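PDB 6X42: serine repeat antigen 5 from Plasmodium falciparum, which is a pseudo-zymogen of the papain cysteine protease family, probably with little or no proteolytic activity of its own. Local coordinates for residues Ile190-Ala195 with Ile271-Ile276; Lys194-Met199 with Cys212-Ala217; Trp240-Ser245 with Phe256-Tyr261. All blocks are in the same frame, centred on the assembly; numbering follows the deposited sequence. Where two conformers were deposited one is given.

Contact 1. Residues Ile190-Ala195 with Ile271-Ile276; sequences IAYIKA and IHSVVI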
ATOM      1  N   ILE A 190       3.577  -1.212   0.162  1.00 12.01           N
ATOM      2  CA  ILE A 190       3.227   0.175  -0.097  1.00 11.53           C
ATOM      3  C   ILE A 190       4.126   0.657  -1.223  1.00 11.92           C
ATOM      4  O   ILE A 190       5.326   0.359  -1.219  1.00 12.37           O
ATOM      5  CB  ILE A 190       3.436   1.013   1.176  1.00 11.59           C
ATOM      6  CG1 ILE A 190       2.645   0.460   2.362  1.00 13.26           C
ATOM      7  CG2 ILE A 190       3.095   2.477   0.884  1.00 13.29           C
ATOM      8  CD1 ILE A 190       3.168   0.976   3.708  1.00 14.18           C
ATOM      9  N   ALA A 191       3.569   1.378  -2.191  1.00 11.34           N
ATOM     10  CA  ALA A 191       4.377   1.949  -3.265  1.00 11.29           C
ATOM     11  C   ALA A 191       4.046   3.418  -3.426  1.00 11.59           C
ATOM     12  O   ALA A 191       2.884   3.817  -3.265  1.00 12.81           O
ATOM     13  CB  ALA A 191       4.161   1.225  -4.605  1.00 12.61           C
ATOM     14  N   TYR A 192       5.030   4.222  -3.788  1.00 11.64           N
ATOM     15  CA  TYR A 192       4.833   5.665  -4.030  1.00 11.70           C
ATOM     16  C   TYR A 192       4.911   5.934  -5.520  1.00 11.10           C
ATOM     17  O   TYR A 192       5.773   5.396  -6.140  1.00 12.19           O
ATOM     18  CB  TYR A 192       5.817   6.549  -3.262  1.00 11.94           C
ATOM     19  CG  TYR A 192       5.160   7.132  -2.041  1.00 12.59           C
ATOM     20  CD1 TYR A 192       5.290   6.528  -0.806  1.00 15.12           C
ATOM     21  CD2 TYR A 192       4.314   8.222  -2.143  1.00 13.00           C
ATOM     22  CE1 TYR A 192       4.643   7.029   0.309  1.00 15.92           C
ATOM     23  CE2 TYR A 192       3.654   8.733  -1.039  1.00 13.95           C
ATOM     24  CZ  TYR A 192       3.826   8.137   0.194  1.00 14.97           C
ATOM     25  OH  TYR A 192       3.184   8.629   1.291  1.00 17.18           O
ATOM     26  N   ILE A 193       3.973   6.704  -6.034  1.00 11.12           N
ATOM     27  CA  ILE A 193       3.920   7.179  -7.405  1.00 11.35           C
ATOM     28  C   ILE A 193       3.629   8.676  -7.387  1.00 11.01           C
ATOM     29  O   ILE A 193       3.271   9.258  -6.367  1.00 11.58           O
ATOM     30  CB  ILE A 193       2.855   6.431  -8.243  1.00 12.31           C
ATOM     31  CG1 ILE A 193       1.430   6.689  -7.723  1.00 12.36           C
ATOM     32  CG2 ILE A 193       3.149   4.935  -8.239  1.00 13.49           C
ATOM     33  CD1 ILE A 193       0.348   6.178  -8.681  1.00 14.50           C
ATOM     34  N   LYS A 194       3.775   9.310  -8.546  1.00 12.61           N
ATOM     35  CA  LYS A 194       3.300  10.677  -8.729  0.66 12.69           C
ATOM     36  C   LYS A 194       1.882  10.591  -9.285  1.00 13.05           C
ATOM     37  O   LYS A 194       1.659   9.986 -10.341  1.00 13.59           O
ATOM     38  CB  LYS A 194       4.229  11.493  -9.632  0.66 13.93           C
ATOM     39  CG  LYS A 194       4.107  13.002  -9.375  0.66 17.16           C
ATOM     40  CD  LYS A 194       5.178  13.808 -10.086  0.66 18.55           C
ATOM     41  CE  LYS A 194       5.246  15.228  -9.562  0.66 20.27           C
ATOM     42  NZ  LYS A 194       6.265  16.006 -10.318  0.66 22.90           N
ATOM     43  N   ALA A 195       0.923  11.177  -8.559  1.00 12.98           N
ATOM     44  CA  ALA A 195      -0.489  11.007  -8.901  1.00 13.78           C
ATOM     45  C   ALA A 195      -0.776  11.453 -10.330  1.00 13.38           C
ATOM     46  O   ALA A 195      -1.625  10.859 -11.013  1.00 14.45           O
ATOM     47  CB  ALA A 195      -1.382  11.782  -7.931  1.00 15.28           C
ATOM     48  N   ILE A 271       7.265   3.331 -10.601  1.00 12.57           N
ATOM     49  CA  ILE A 271       7.273   3.098  -9.163  1.00 12.07           C
ATOM     50  C   ILE A 271       8.477   3.845  -8.599  1.00 12.18           C
ATOM     51  O   ILE A 271       9.620   3.482  -8.849  1.00 13.39           O
ATOM     52  CB  ILE A 271       7.357   1.601  -8.828  1.00 13.01           C
ATOM     53  CG1 ILE A 271       6.179   0.819  -9.437  1.00 13.08           C
ATOM     54  CG2 ILE A 271       7.466   1.423  -7.334  1.00 13.03           C
ATOM     55  CD1 ILE A 271       4.806   1.232  -8.959  1.00 14.11           C
ATOM     56  N   HIS A 272       8.230   4.887  -7.814  1.00 12.24           N
ATOM     57  CA  HIS A 272       9.314   5.654  -7.215  1.00 12.41           C
ATOM     58  C   HIS A 272      10.017   4.868  -6.120  1.00 12.44           C
ATOM     59  O   HIS A 272      11.256   4.861  -6.027  1.00 13.02           O
ATOM     60  CB  HIS A 272       8.741   6.964  -6.664  1.00 12.79           C
ATOM     61  CG  HIS A 272       9.760   7.805  -5.977  1.00 13.22           C
ATOM     62  ND1 HIS A 272      10.094   7.627  -4.650  1.00 14.03           N
ATOM     63  CD2 HIS A 272      10.562   8.787  -6.449  1.00 14.02           C
ATOM     64  CE1 HIS A 272      11.066   8.468  -4.339  1.00 14.46           C
ATOM     65  NE2 HIS A 272      11.358   9.192  -5.410  1.00 15.04           N
ATOM     66  N   SER A 273       9.242   4.233  -5.257  1.00 12.26           N
ATOM     67  CA  SER A 273       9.761   3.603  -4.064  1.00 12.82           C
ATOM     68  C   SER A 273       8.699   2.671  -3.519  1.00 12.03           C
ATOM     69  O   SER A 273       7.510   2.792  -3.835  1.00 12.43           O
ATOM     70  CB  SER A 273      10.180   4.652  -3.034  1.00 13.37           C
ATOM     71  OG  SER A 273       9.175   5.616  -2.812  1.00 13.73           O
ATOM     72  N   VAL A 274       9.152   1.747  -2.677  1.00 12.52           N
ATOM     73  CA  VAL A 274       8.263   0.868  -1.936  1.00 12.96           C
ATOM     74  C   VAL A 274       8.646   0.881  -0.466  1.00 13.07           C
ATOM     75  O   VAL A 274       9.813   1.083  -0.113  1.00 14.00           O
ATOM     76  CB  VAL A 274       8.258  -0.568  -2.500  1.00 12.76           C
ATOM     77  CG1 VAL A 274       7.720  -0.623  -3.935  1.00 13.37           C
ATOM     78  CG2 VAL A 274       9.612  -1.211  -2.454  1.00 14.97           C
ATOM     79  N   VAL A 275       7.660   0.597   0.379  1.00 13.02           N
ATOM     80  CA  VAL A 275       7.825   0.509   1.823  1.00 13.33           C
ATOM     81  C   VAL A 275       7.159  -0.766   2.318  1.00 13.39           C
ATOM     82  O   VAL A 275       6.045  -1.108   1.897  1.00 13.29           O
ATOM     83  CB  VAL A 275       7.248   1.743   2.551  1.00 13.22           C
ATOM     84  CG1 VAL A 275       7.426   1.638   4.054  1.00 14.58           C
ATOM     85  CG2 VAL A 275       7.878   3.009   2.041  1.00 15.64           C
ATOM     86  N   ILE A 276       7.840  -1.456   3.228  1.00 13.75           N
ATOM     87  CA  ILE A 276       7.289  -2.599   3.946  1.00 15.26           C
ATOM     88  C   ILE A 276       7.359  -2.324   5.443  1.00 14.29           C
ATOM     89  O   ILE A 276       8.256  -1.625   5.925  1.00 16.05           O
ATOM     90  CB  ILE A 276       7.959  -3.943   3.609  1.00 21.80           C
ATOM     91  CG1 ILE A 276       9.411  -3.960   4.018  1.00 25.43           C
ATOM     92  CG2 ILE A 276       7.849  -4.222   2.123  1.00 23.51           C
ATOM     93  CD1 ILE A 276      10.035  -5.340   3.941  1.00 27.56           C
TER

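Contact 2. Residues Lys194-Met199 with Cys212-Ala217; sequences KAENVM and CGDDTA. With CA (calcium ion), chain B; CA (calcium ion), chain C.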
ATOM      1  N   LYS A 194       3.775   9.310  -8.546  1.00 12.61           N
ATOM      2  CA  LYS A 194       3.300  10.677  -8.729  0.66 12.69           C
ATOM      3  C   LYS A 194       1.882  10.591  -9.285  1.00 13.05           C
ATOM      4  O   LYS A 194       1.659   9.986 -10.341  1.00 13.59           O
ATOM      5  CB  LYS A 194       4.229  11.493  -9.632  0.66 13.93           C
ATOM      6  CG  LYS A 194       4.107  13.002  -9.375  0.66 17.16           C
ATOM      7  CD  LYS A 194       5.178  13.808 -10.086  0.66 18.55           C
ATOM      8  CE  LYS A 194       5.246  15.228  -9.562  0.66 20.27           C
ATOM      9  NZ  LYS A 194       6.265  16.006 -10.318  0.66 22.90           N
ATOM     10  N   ALA A 195       0.923  11.177  -8.559  1.00 12.98           N
ATOM     11  CA  ALA A 195      -0.489  11.007  -8.901  1.00 13.78           C
ATOM     12  C   ALA A 195      -0.776  11.453 -10.330  1.00 13.38           C
ATOM     13  O   ALA A 195      -1.625  10.859 -11.013  1.00 14.45           O
ATOM     14  CB  ALA A 195      -1.382  11.782  -7.931  1.00 15.28           C
ATOM     15  N   GLU A 196      -0.098  12.512 -10.790  1.00 14.14           N
ATOM     16  CA  GLU A 196      -0.335  12.984 -12.150  1.00 15.64           C
ATOM     17  C   GLU A 196      -0.232  11.852 -13.163  1.00 14.74           C
ATOM     18  O   GLU A 196      -0.927  11.865 -14.184  1.00 15.16           O
ATOM     19  CB  GLU A 196       0.647  14.107 -12.518  1.00 19.80           C
ATOM     20  CG  GLU A 196       2.067  13.636 -12.823  1.00 20.90           C
ATOM     21  CD  GLU A 196       3.021  14.732 -13.286  1.00 21.24           C
ATOM     22  OE1 GLU A 196       2.852  15.905 -12.866  1.00 25.11           O
ATOM     23  OE2 GLU A 196       3.990  14.398 -14.009  1.00 19.87           O
ATOM     24  N   ASN A 197       0.640  10.878 -12.901  1.00 14.13           N
ATOM     25  CA  ASN A 197       0.971   9.877 -13.894  1.00 13.89           C
ATOM     26  C   ASN A 197      -0.177   8.932 -14.181  1.00 14.01           C
ATOM     27  O   ASN A 197      -0.164   8.286 -15.235  1.00 16.34           O
ATOM     28  CB  ASN A 197       2.211   9.090 -13.487  1.00 13.96           C
ATOM     29  CG  ASN A 197       3.464   9.937 -13.565  1.00 14.23           C
ATOM     30  OD1 ASN A 197       3.497  10.909 -14.319  1.00 16.09           O
ATOM     31  ND2 ASN A 197       4.479   9.600 -12.804  1.00 14.31           N
ATOM     32  N   VAL A 198      -1.173   8.847 -13.293  1.00 13.30           N
ATOM     33  CA  VAL A 198      -2.341   7.987 -13.502  1.00 13.84           C
ATOM     34  C   VAL A 198      -3.584   8.778 -13.864  1.00 13.62           C
ATOM     35  O   VAL A 198      -4.687   8.214 -13.896  1.00 14.45           O
ATOM     36  CB  VAL A 198      -2.588   7.035 -12.312  1.00 14.06           C
ATOM     37  CG1 VAL A 198      -1.343   6.222 -11.999  1.00 15.09           C
ATOM     38  CG2 VAL A 198      -3.053   7.779 -11.069  1.00 14.77           C
ATOM     39  N   MET A 199      -3.425  10.060 -14.213  1.00 14.25           N
ATOM     40  CA  MET A 199      -4.535  10.951 -14.521  0.59 15.11           C
ATOM     41  C   MET A 199      -4.960  10.919 -15.983  1.00 15.40           C
ATOM     42  O   MET A 199      -5.988  11.522 -16.321  1.00 16.75           O
ATOM     43  CB  MET A 199      -4.148  12.390 -14.182  0.59 16.39           C
ATOM     44  CG  MET A 199      -3.956  12.648 -12.721  0.59 18.94           C
ATOM     45  SD  MET A 199      -5.449  12.435 -11.763  0.59 23.36           S
ATOM     46  CE  MET A 199      -4.877  13.104 -10.195  0.59 24.95           C
ATOM     47  N   CYS A 212       6.885   6.327 -18.010  1.00 20.98           N
ATOM     48  CA  CYS A 212       7.925   6.714 -17.081  1.00 19.86           C
ATOM     49  C   CYS A 212       7.338   7.352 -15.824  1.00 18.70           C
ATOM     50  O   CYS A 212       6.265   7.946 -15.840  1.00 19.39           O
ATOM     51  CB  CYS A 212       8.830   7.773 -17.731  1.00 23.33           C
ATOM     52  SG  CYS A 212       9.611   7.355 -19.334  1.00 27.96           S
ATOM     53  N   GLY A 213       8.096   7.259 -14.743  1.00 16.51           N
ATOM     54  CA  GLY A 213       7.847   8.048 -13.557  1.00 15.71           C
ATOM     55  C   GLY A 213       8.534   9.396 -13.633  1.00 15.57           C
ATOM     56  O   GLY A 213       9.016   9.833 -14.687  1.00 18.81           O
ATOM     57  N   ASP A 214       8.562  10.065 -12.492  1.00 16.26           N
ATOM     58  CA  ASP A 214       9.158  11.380 -12.334  1.00 15.86           C
ATOM     59  C   ASP A 214      10.243  11.302 -11.272  1.00 15.37           C
ATOM     60  O   ASP A 214      10.448  10.273 -10.638  1.00 15.82           O
ATOM     61  CB  ASP A 214       8.072  12.383 -11.948  1.00 17.50           C
ATOM     62  CG  ASP A 214       7.036  12.540 -13.037  1.00 20.51           C
ATOM     63  OD1 ASP A 214       7.265  13.243 -14.042  1.00 23.88           O
ATOM     64  OD2 ASP A 214       5.975  11.926 -12.953  1.00 22.75           O
ATOM     65  N   ASP A 215      10.910  12.430 -11.044  1.00 15.84           N
ATOM     66  CA  ASP A 215      11.982  12.469 -10.064  1.00 16.74           C
ATOM     67  C   ASP A 215      11.455  12.246  -8.654  1.00 14.54           C
ATOM     68  O   ASP A 215      12.183  11.747  -7.788  1.00 16.06           O
ATOM     69  CB  ASP A 215      12.636  13.848 -10.174  1.00 17.66           C
ATOM     70  CG  ASP A 215      14.014  13.938  -9.580  1.00 19.77           C
ATOM     71  OD1 ASP A 215      14.617  12.915  -9.173  1.00 19.00           O
ATOM     72  OD2 ASP A 215      14.510  15.093  -9.603  1.00 22.67           O
ATOM     73  N   THR A 216      10.192  12.600  -8.412  1.00 14.11           N
ATOM     74  CA  THR A 216       9.570  12.543  -7.107  1.00 13.73           C
ATOM     75  C   THR A 216       8.236  11.816  -7.191  1.00 13.16           C
ATOM     76  O   THR A 216       7.748  11.466  -8.271  1.00 13.61           O
ATOM     77  CB  THR A 216       9.370  13.939  -6.506  1.00 15.32           C
ATOM     78  OG1 THR A 216       8.448  14.685  -7.304  1.00 16.84           O
ATOM     79  CG2 THR A 216      10.686  14.696  -6.429  1.00 17.57           C
ATOM     80  N   ALA A 217       7.624  11.641  -6.018  1.00 13.09           N
ATOM     81  CA  ALA A 217       6.317  11.008  -5.874  1.00 12.84           C
ATOM     82  C   ALA A 217       5.506  11.787  -4.857  1.00 12.25           C
ATOM     83  O   ALA A 217       6.050  12.592  -4.100  1.00 13.86           O
ATOM     84  CB  ALA A 217       6.454   9.541  -5.453  1.00 13.91           C
TER
HETATM   85 CA    CA B 901       4.984  12.599 -15.076  1.00 16.50          CA
HETATM   86 CA    CA C 902      14.469  11.547  -7.307  1.00 17.60          CA
HETATM   87  O   HOH W   1       8.782  15.134  -9.925  1.00 23.85           O
HETATM   88  O   HOH W   2       5.803  10.687 -16.339  1.00 20.69           O
HETATM   89  O   HOH W   3      13.765  10.752  -5.179  1.00 17.16           O
HETATM   90  O   HOH W   4      16.716  11.805  -6.663  1.00 22.00           O

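Contact 3. Residues Trp240-Ser245 with Phe256-Tyr261; sequences WIVRNS and FKVDMY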
ATOM      1  N   TRP A 240       3.028  -4.974 -12.822  1.00 13.47           N
ATOM      2  CA  TRP A 240       2.502  -4.931 -11.468  1.00 12.77           C
ATOM      3  C   TRP A 240       0.991  -4.760 -11.523  1.00 12.24           C
ATOM      4  O   TRP A 240       0.476  -4.039 -12.384  1.00 13.32           O
ATOM      5  CB  TRP A 240       3.053  -3.718 -10.698  1.00 12.66           C
ATOM      6  CG  TRP A 240       4.534  -3.686 -10.506  1.00 12.82           C
ATOM      7  CD1 TRP A 240       5.368  -2.696 -10.894  1.00 13.77           C
ATOM      8  CD2 TRP A 240       5.356  -4.680  -9.865  1.00 13.35           C
ATOM      9  NE1 TRP A 240       6.666  -2.994 -10.540  1.00 14.21           N
ATOM     10  CE2 TRP A 240       6.679  -4.208  -9.902  1.00 13.97           C
ATOM     11  CE3 TRP A 240       5.097  -5.911  -9.253  1.00 13.87           C
ATOM     12  CZ2 TRP A 240       7.737  -4.935  -9.392  1.00 14.46           C
ATOM     13  CZ3 TRP A 240       6.148  -6.632  -8.745  1.00 14.32           C
ATOM     14  CH2 TRP A 240       7.451  -6.136  -8.816  1.00 14.72           C
ATOM     15  N   ILE A 241       0.290  -5.374 -10.570  1.00 12.60           N
ATOM     16  CA  ILE A 241      -1.104  -5.064 -10.265  1.00 12.80           C
ATOM     17  C   ILE A 241      -1.078  -4.106  -9.080  1.00 12.14           C
ATOM     18  O   ILE A 241      -0.483  -4.407  -8.035  1.00 13.17           O
ATOM     19  CB  ILE A 241      -1.924  -6.325  -9.938  1.00 14.15           C
ATOM     20  CG1 ILE A 241      -1.817  -7.362 -11.057  1.00 14.22           C
ATOM     21  CG2 ILE A 241      -3.365  -5.930  -9.675  1.00 15.08           C
ATOM     22  CD1 ILE A 241      -2.527  -8.662 -10.736  1.00 16.00           C
ATOM     23  N   VAL A 242      -1.701  -2.947  -9.259  1.00 12.46           N
ATOM     24  CA  VAL A 242      -1.652  -1.845  -8.302  1.00 11.70           C
ATOM     25  C   VAL A 242      -3.066  -1.507  -7.846  1.00 12.18           C
ATOM     26  O   VAL A 242      -3.973  -1.315  -8.665  1.00 13.35           O
ATOM     27  CB  VAL A 242      -0.966  -0.606  -8.913  1.00 12.59           C
ATOM     28  CG1 VAL A 242      -0.878   0.536  -7.896  1.00 14.25           C
ATOM     29  CG2 VAL A 242       0.412  -0.960  -9.434  1.00 13.70           C
ATOM     30  N   ARG A 243      -3.230  -1.406  -6.531  1.00 11.90           N
ATOM     31  CA  ARG A 243      -4.458  -0.956  -5.876  1.00 12.08           C
ATOM     32  C   ARG A 243      -4.367   0.538  -5.599  1.00 11.20           C
ATOM     33  O   ARG A 243      -3.384   1.014  -5.023  1.00 12.22           O
ATOM     34  CB  ARG A 243      -4.630  -1.700  -4.554  1.00 12.67           C
ATOM     35  CG  ARG A 243      -5.870  -1.320  -3.736  1.00 12.97           C
ATOM     36  CD  ARG A 243      -5.901  -2.121  -2.495  1.00 14.01           C
ATOM     37  NE  ARG A 243      -6.865  -1.692  -1.494  1.00 13.69           N
ATOM     38  CZ  ARG A 243      -8.044  -2.254  -1.245  1.00 13.49           C
ATOM     39  NH1 ARG A 243      -8.553  -3.193  -2.016  1.00 15.55           N
ATOM     40  NH2 ARG A 243      -8.721  -1.880  -0.185  1.00 14.40           N
ATOM     41  N   ASN A 244      -5.412   1.272  -5.974  1.00 11.75           N
ATOM     42  CA  ASN A 244      -5.568   2.687  -5.651  1.00 11.55           C
ATOM     43  C   ASN A 244      -6.720   2.852  -4.666  1.00 11.86           C
ATOM     44  O   ASN A 244      -7.464   1.908  -4.399  1.00 13.23           O
ATOM     45  CB  ASN A 244      -5.800   3.486  -6.939  1.00 12.16           C
ATOM     46  CG  ASN A 244      -5.375   4.941  -6.848  1.00 12.69           C
ATOM     47  OD1 ASN A 244      -4.997   5.452  -5.797  1.00 12.50           O
ATOM     48  ND2 ASN A 244      -5.449   5.616  -7.988  1.00 14.58           N
ATOM     49  N   SER A 245      -6.861   4.070  -4.138  1.00 11.72           N
ATOM     50  CA  SER A 245      -7.860   4.431  -3.146  1.00 11.92           C
ATOM     51  C   SER A 245      -8.775   5.551  -3.654  1.00 11.93           C
ATOM     52  O   SER A 245      -9.136   6.473  -2.908  1.00 12.57           O
ATOM     53  CB  SER A 245      -7.224   4.790  -1.803  1.00 13.07           C
ATOM     54  OG  SER A 245      -6.186   5.736  -1.940  1.00 13.39           O
ATOM     55  N   PHE A 256      -5.105  -1.040 -11.298  1.00 13.36           N
ATOM     56  CA  PHE A 256      -4.593  -0.943 -12.655  1.00 13.60           C
ATOM     57  C   PHE A 256      -3.379  -1.848 -12.776  1.00 13.33           C
ATOM     58  O   PHE A 256      -2.816  -2.301 -11.783  1.00 14.78           O
ATOM     59  CB  PHE A 256      -4.267   0.505 -13.067  1.00 14.23           C
ATOM     60  CG  PHE A 256      -3.148   1.169 -12.278  1.00 13.46           C
ATOM     61  CD1 PHE A 256      -1.867   1.264 -12.789  1.00 14.23           C
ATOM     62  CD2 PHE A 256      -3.395   1.736 -11.032  1.00 14.83           C
ATOM     63  CE1 PHE A 256      -0.864   1.893 -12.080  1.00 14.53           C
ATOM     64  CE2 PHE A 256      -2.395   2.365 -10.339  1.00 14.26           C
ATOM     65  CZ  PHE A 256      -1.137   2.440 -10.869  1.00 13.94           C
ATOM     66  N   LYS A 257      -2.998  -2.131 -14.019  1.00 13.66           N
ATOM     67  CA  LYS A 257      -1.766  -2.851 -14.334  1.00 13.45           C
ATOM     68  C   LYS A 257      -0.788  -1.893 -14.999  1.00 13.46           C
ATOM     69  O   LYS A 257      -1.189  -1.049 -15.807  1.00 14.26           O
ATOM     70  CB  LYS A 257      -2.040  -4.033 -15.271  1.00 14.01           C
ATOM     71  CG  LYS A 257      -2.892  -5.108 -14.652  1.00 14.90           C
ATOM     72  CD  LYS A 257      -3.130  -6.264 -15.619  1.00 17.63           C
ATOM     73  CE  LYS A 257      -4.027  -7.308 -15.005  1.00 22.22           C
ATOM     74  NZ  LYS A 257      -5.454  -6.911 -15.069  1.00 24.94           N
ATOM     75  N   VAL A 258       0.487  -2.018 -14.661  1.00 13.48           N
ATOM     76  CA  VAL A 258       1.511  -1.133 -15.208  1.00 13.50           C
ATOM     77  C   VAL A 258       2.766  -1.948 -15.485  1.00 14.09           C
ATOM     78  O   VAL A 258       3.164  -2.800 -14.685  1.00 14.08           O
ATOM     79  CB  VAL A 258       1.762   0.077 -14.271  1.00 13.59           C
ATOM     80  CG1 VAL A 258       2.287  -0.361 -12.911  1.00 14.63           C
ATOM     81  CG2 VAL A 258       2.697   1.093 -14.889  1.00 14.61           C
ATOM     82  N   ASP A 259       3.379  -1.686 -16.634  1.00 13.91           N
ATOM     83  CA  ASP A 259       4.613  -2.372 -17.007  1.00 14.91           C
ATOM     84  C   ASP A 259       5.692  -2.114 -15.960  1.00 15.20           C
ATOM     85  O   ASP A 259       5.920  -0.977 -15.532  1.00 15.52           O
ATOM     86  CB  ASP A 259       5.048  -1.864 -18.387  1.00 15.96           C
ATOM     87  CG  ASP A 259       6.117  -2.731 -19.028  1.00 16.80           C
ATOM     88  OD1 ASP A 259       7.263  -2.654 -18.545  1.00 17.60           O
ATOM     89  OD2 ASP A 259       5.807  -3.496 -19.971  1.00 18.08           O
ATOM     90  N   MET A 260       6.360  -3.188 -15.539  1.00 15.54           N
ATOM     91  CA  MET A 260       7.321  -3.086 -14.453  1.00 16.55           C
ATOM     92  C   MET A 260       8.534  -2.234 -14.816  1.00 18.37           C
ATOM     93  O   MET A 260       9.146  -1.600 -13.948  1.00 17.34           O
ATOM     94  CB  MET A 260       7.869  -4.467 -14.151  1.00 18.60           C
ATOM     95  CG  MET A 260       6.982  -5.326 -13.322  1.00 18.97           C
ATOM     96  SD  MET A 260       7.894  -6.839 -12.885  1.00 18.47           S
ATOM     97  CE  MET A 260       6.484  -7.781 -12.268  1.00 17.41           C
ATOM     98  N   TYR A 261       8.940  -2.260 -16.069  1.00 23.20           N
ATOM     99  CA  TYR A 261      10.158  -1.569 -16.466  1.00 27.71           C
ATOM    100  C   TYR A 261       9.864  -0.280 -17.218  1.00 30.48           C
ATOM    101  O   TYR A 261      10.633   0.676 -17.115  1.00 33.69           O
ATOM    102  CB  TYR A 261      11.091  -2.518 -17.248  1.00 30.45           C
ATOM    103  CG  TYR A 261      11.679  -3.664 -16.396  1.00 33.80           C
ATOM    104  CD1 TYR A 261      12.906  -3.532 -15.719  1.00 38.05           C
ATOM    105  CD2 TYR A 261      11.008  -4.865 -16.271  1.00 36.31           C
ATOM    106  CE1 TYR A 261      13.433  -4.589 -14.953  1.00 39.78           C
ATOM    107  CE2 TYR A 261      11.516  -5.912 -15.505  1.00 38.48           C
ATOM    108  CZ  TYR A 261      12.732  -5.783 -14.859  1.00 41.60           C
ATOM    109  OH  TYR A 261      13.235  -6.843 -14.101  1.00 43.04           O
TER
HETATM  110  O   HOH W   5       8.998  -1.339 -11.144  1.00 16.23           O

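Contact 1. Residues Ile190-Ala195 with Ile271-Ile276
Tyr192 meets Ser273 at the root of its ring: Ser273 OG lies 3.5 Å from Tyr192 CB and oblique to the ring. The same hydroxyl sits in the plane of the second flat group, the His272 imidazole, at its edge, where Ser273 OG and His272 ND1 are hydrogen-bonded at 2.9 Å; either could be the donor. With chi1 50° Ser273 OG is placed between its own backbone N and carbonyl carbon, where it meets His272 ND1. His272 CB itself lies 3.4 Å from Tyr192 O.

The backbones run antiparallel. Ile190 and Val275 form a hydrogen-bonded pair, Val275 N giving the shorter of the two bonds, 2.8 Å to Ile190 O, and Ile190 N reaching Val275 O. Further along, Tyr192 N donates to Ser273 O at 2.9 Å, and Tyr192 O accepts from His272 N. Between these bonds the non-hydrogen-bonded pair Ala191 and Val274 brings its CA atoms to 4.2 Å. On its face of the sheet Ala191 CB packs 4.1 Å from Val274 CG1 and also meets Ile271 CG2; the neighbouring Ile193 crosses Ile271 obliquely, CG2 against CD1. The other face carries Ile190 and Val275, whose CB atoms touch.

The contact belongs to the barrel-like beta domain of the papain fold. Strand 189-193 lies between strand 219-230, which it meets through Ala191 and Ile193, and strand 273-280. That last strand is bonded in turn to strand 160-164, with Val275 resting on Tyr160 and Ala162. Helix 53-68 packs on the face of Ile190 and Tyr192 through Trp54, Ser58 and His61.

Contact 2. Residues Lys194-Met199 with Cys212-Ala217
Asn197 and Asp214 both hold CG anti to the carbonyl carbon, beside the backbone N (chi1 -70° in Asn197), and their end groups reach toward each other tip to tip in a calcium site that ties together two loops of the papain-type beta domain. Glu196 and Asn197 come from a 3-10 turn, Asp214 from the facing loop. The ion is bound by Glu196 OE2 at 2.3 Å, by Asn197 OD1 at 2.4 Å, by both oxygens of Asp214 and by a water that also donates to Cys212 O.

Asp214 OD2 is gripped twice: it binds calcium at 2.4 Å and accepts from Asn197 ND2 at 2.8 Å. Amide and carboxylate lie nearly coplanar, 19° apart, held by this bond and by the shared ion, whereas the carboxylate of Glu196 is turned 89° from that of Asp214. The ion probably offsets the repulsion between these closely set oxygens. Asp215 faces a second calcium, bound through its O and OD1, with Glu166 also a ligand.

Lys194, extended in the conformer described, crosses Asp214 at about a right angle, its CD 3.5 Å from Asp214 OD2. In that conformer one water accepts from Lys194 NZ at 2.7 Å and is hydrogen-bonded to Thr216 OG1, also at 2.7 Å.

Contact 3. Residues Trp240-Ser245 with Phe256-Tyr261
Met260 lies across one face of the Trp240 indole, crossing it at about a right angle and covering both rings. Its CG makes a CH-pi contact 3.6 Å from the centroid of the five-membered ring, and its SD, in a Met-aromatic contact, lies 4.1 Å from that of the six-membered ring; CE carries on to Trp240 CZ3. At the indole edge a water in the ring plane accepts from Trp240 NE1 at 2.9 Å and donates to Met260 O, a second link between the two.

A further CH-pi contact follows on the same face of the sheet. Phe256 CG is placed between its backbone N and carbonyl carbon (chi1 64°), and Phe256 and Val242 point the same way, with Val242 CB over one face of the ring, 3.8 Å from its centroid and offset toward the rim. Val242 CG1 touches the rim, 3.4 Å from Phe256 CE2. Val258 CG1 fills in next to it, meeting both Val242 CG2 and Trp240 CB.

Four backbone bonds join the strands, two in each of the pairs Trp240 with Val258 and Val242 with Phe256. At the strand's end Asp259 OD1 accepts from Tyr261 N, an Asx turn.

In this antiparallel beta hairpin of the papain fold, strand 236-243 runs out into the family's Asn-Ser-Trp sequence, starting the loop to strand 255-259; Asn244 OD1 bonds to His219 NE2, as the asparagine orients the catalytic histidine in papain.

Overall arrangement
Contacts 1 and 3 belong to one curled sheet, their centres about 11 Å apart, and meet where Ile271 CG1 packs 3.9 Å from Trp240 CD1. Contact 2 sits nearer the periphery, about 10 Å from contact 1 between centres; the chain runs directly from one to the other through Lys194 and Ala195. The His272 side chain of contact 1 comes within about 4 Å of the calcium bound by Asp215. Val198 joins all three, its CG1 lying 3.7 Å from Ile193 CD1 and 4.0 Å from Phe256 CZ. His219 closely follows contact 2 in the chain, bringing it near the site at contact 3. There Ser53, which Ser245 touches, aligns with papain's nucleophilic cysteine, consistent with a pseudo-zymogen. The bound triiodo ligand is about 8 Å from the Met260 side chain.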